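Long-range contact in metallo-carboxypeptidase (Pseudomonas aeruginosa, PDB 4A37), which probably acts as a zinc-dependent carboxypeptidase of the M14 family, removing residues from the C-terminal end of peptide or protein substrates: residues H184-F189 with L270-D275. Sequence-based numbering, arbitrary orientation.
Sequences HMAEWF and LDIHGD. With ZN (zinc ion), chain C.
I272 fits against A186 and F189, and this is where helix and strand pack tightly. Its CG2 branch lies over the F189 ring toward the rim, while CD1 sits over the CE1-CZ side of the same face, 3.9 Å from the centroid and 28° off the normal, a CH-pi contact. In F189, CG anti to the backbone N (chi1 171°) swings the ring toward the strand, and the two side chains cross at about a right angle. A186, one turn earlier, is small enough to let the backbones approach: its CB rests 3.4 Å from I272 O. The M185-G274 end is tight as well. M185 is bent at chi2 and chi3, which brings SD to 3.6 Å from G274 CA, and the bare glycine leaves room for the sulfur.

The strand belongs to the central mixed sheet of the zinc carboxypeptidase fold, whose M14 zinc site pairs a His-x-x-Glu motif, here H180 and E183 just before helix 185-196, with a later histidine, H273, on the strand. On this other face of the strand the helix makes little contact: H273 turns away from it and binds zinc through ND1 at 2.1 Å, and water 1 also coordinates the metal. NE2 of H273 donates to D271 OD2 at 2.6 Å, nearly in the imidazole plane but from above the carboxylate plane. Held at both nitrogens, the ring is fixed in rotation, and the carboxylate probably makes ND1 a stronger donor to the metal. Q179 NE2 holds D271 OD1.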
loop_
_atom_site.group_PDB
_atom_site.type_symbol
_atom_site.label_atom_id
_atom_site.label_comp_id
_atom_site.label_asym_id
_atom_site.label_seq_id
_atom_site.Cartn_x
_atom_site.Cartn_y
_atom_site.Cartn_z
ATOM N N HIS A 184 0.687 4.288 -0.616
ATOM C CA HIS A 184 0.157 4.251 -1.970
ATOM C C HIS A 184 0.649 3.115 -2.859
ATOM O O HIS A 184 -0.025 2.754 -3.828
ATOM C CB HIS A 184 0.397 5.605 -2.623
ATOM C CG HIS A 184 -0.447 6.693 -2.040
ATOM N ND1 HIS A 184 -1.571 7.179 -2.674
ATOM C CD2 HIS A 184 -0.376 7.340 -0.851
ATOM C CE1 HIS A 184 -2.157 8.077 -1.899
ATOM N NE2 HIS A 184 -1.452 8.193 -0.788
ATOM N N MET A 185 1.806 2.544 -2.541
ATOM C CA MET A 185 2.309 1.413 -3.311
ATOM C C MET A 185 1.298 0.261 -3.254
ATOM O O MET A 185 1.256 -0.594 -4.142
ATOM C CB MET A 185 3.649 0.940 -2.727
ATOM C CG MET A 185 3.605 0.675 -1.215
ATOM S SD MET A 185 3.883 2.149 -0.205
ATOM C CE MET A 185 5.696 2.333 -0.441
ATOM N N ALA A 186 0.500 0.235 -2.192
ATOM C CA ALA A 186 -0.479 -0.819 -1.998
ATOM C C ALA A 186 -1.546 -0.860 -3.087
ATOM O O ALA A 186 -1.811 -1.927 -3.646
ATOM C CB ALA A 186 -1.121 -0.688 -0.624
ATOM N N GLU A 187 -2.163 0.273 -3.408
ATOM C CA GLU A 187 -3.166 0.216 -4.465
ATOM C C GLU A 187 -2.500 0.007 -5.826
ATOM O O GLU A 187 -3.108 -0.588 -6.719
ATOM C CB GLU A 187 -4.072 1.457 -4.482
ATOM C CG GLU A 187 -5.175 1.329 -5.542
ATOM C CD GLU A 187 -6.486 2.006 -5.173
ATOM O OE1 GLU A 187 -6.494 2.941 -4.345
ATOM O OE2 GLU A 187 -7.521 1.597 -5.736
ATOM N N TRP A 188 -1.261 0.475 -5.996
ATOM C CA TRP A 188 -0.558 0.245 -7.264
ATOM C C TRP A 188 -0.437 -1.267 -7.461
ATOM O O TRP A 188 -0.578 -1.771 -8.570
ATOM C CB TRP A 188 0.845 0.878 -7.266
ATOM C CG TRP A 188 0.843 2.355 -7.541
ATOM C CD1 TRP A 188 1.169 3.359 -6.673
ATOM C CD2 TRP A 188 0.464 2.999 -8.769
ATOM N NE1 TRP A 188 1.012 4.582 -7.279
ATOM C CE2 TRP A 188 0.580 4.390 -8.565
ATOM C CE3 TRP A 188 0.036 2.532 -10.019
ATOM C CZ2 TRP A 188 0.279 5.326 -9.565
ATOM C CZ3 TRP A 188 -0.263 3.463 -11.014
ATOM C CH2 TRP A 188 -0.139 4.842 -10.778
ATOM N N PHE A 189 -0.152 -1.983 -6.372
ATOM C CA PHE A 189 -0.034 -3.444 -6.393
ATOM C C PHE A 189 -1.367 -4.023 -6.873
ATOM O O PHE A 189 -1.402 -4.940 -7.687
ATOM C CB PHE A 189 0.308 -3.938 -4.969
ATOM C CG PHE A 189 0.256 -5.441 -4.776
ATOM C CD1 PHE A 189 -0.968 -6.102 -4.646
ATOM C CD2 PHE A 189 1.430 -6.171 -4.600
ATOM C CE1 PHE A 189 -1.024 -7.473 -4.343
ATOM C CE2 PHE A 189 1.391 -7.544 -4.293
ATOM C CZ PHE A 189 0.159 -8.195 -4.157
ATOM N N LEU A 270 -4.232 -11.785 2.133
ATOM C CA LEU A 270 -3.049 -10.972 1.895
ATOM C C LEU A 270 -3.448 -9.534 2.184
ATOM O O LEU A 270 -4.447 -9.031 1.652
ATOM C CB LEU A 270 -2.580 -11.097 0.443
ATOM C CG LEU A 270 -2.115 -12.483 -0.012
ATOM C CD1 LEU A 270 -1.608 -12.393 -1.440
ATOM C CD2 LEU A 270 -1.011 -12.988 0.914
ATOM N N ASP A 271 -2.666 -8.887 3.042
ATOM C CA ASP A 271 -2.891 -7.501 3.454
ATOM C C ASP A 271 -1.700 -6.717 2.900
ATOM O O ASP A 271 -0.565 -6.864 3.361
ATOM C CB ASP A 271 -2.963 -7.459 4.986
ATOM C CG ASP A 271 -3.296 -6.083 5.544
ATOM O OD1 ASP A 271 -3.862 -5.236 4.823
ATOM O OD2 ASP A 271 -3.011 -5.864 6.740
ATOM N N ILE A 272 -1.972 -5.885 1.900
ATOM C CA ILE A 272 -0.933 -5.133 1.208
ATOM C C ILE A 272 -0.574 -3.798 1.845
ATOM O O ILE A 272 -1.421 -2.912 1.979
ATOM C CB ILE A 272 -1.335 -4.907 -0.274
ATOM C CG1 ILE A 272 -1.920 -6.198 -0.869
ATOM C CG2 ILE A 272 -0.120 -4.454 -1.073
ATOM C CD1 ILE A 272 -1.020 -7.422 -0.782
ATOM N N HIS A 273 0.706 -3.655 2.194
ATOM C CA HIS A 273 1.239 -2.467 2.860
ATOM C C HIS A 273 2.529 -1.933 2.236
ATOM O O HIS A 273 3.042 -2.467 1.256
ATOM C CB HIS A 273 1.586 -2.800 4.319
ATOM C CG HIS A 273 0.410 -3.082 5.194
ATOM N ND1 HIS A 273 -0.030 -2.190 6.145
ATOM C CD2 HIS A 273 -0.378 -4.179 5.314
ATOM C CE1 HIS A 273 -1.033 -2.722 6.818
ATOM N NE2 HIS A 273 -1.266 -3.929 6.333
ATOM N N GLY A 274 3.036 -0.877 2.867
ATOM C CA GLY A 274 4.292 -0.258 2.493
ATOM C C GLY A 274 5.049 0.024 3.788
ATOM O O GLY A 274 4.443 0.368 4.811
ATOM N N ASP A 275 6.366 -0.148 3.784
ATOM C CA ASP A 275 7.136 0.135 4.997
ATOM C C ASP A 275 8.153 1.227 4.723
ATOM O O ASP A 275 8.928 1.145 3.774
ATOM C CB ASP A 275 7.868 -1.107 5.511
ATOM C CG ASP A 275 8.530 -0.864 6.863
ATOM O OD1 ASP A 275 7.807 -0.737 7.873
ATOM O OD2 ASP A 275 9.772 -0.779 6.915
HETATM ZN ZN ZN C . 0.869 -0.359 6.591
HETATM O O HOH W 1 2.700 -1.099 7.410
#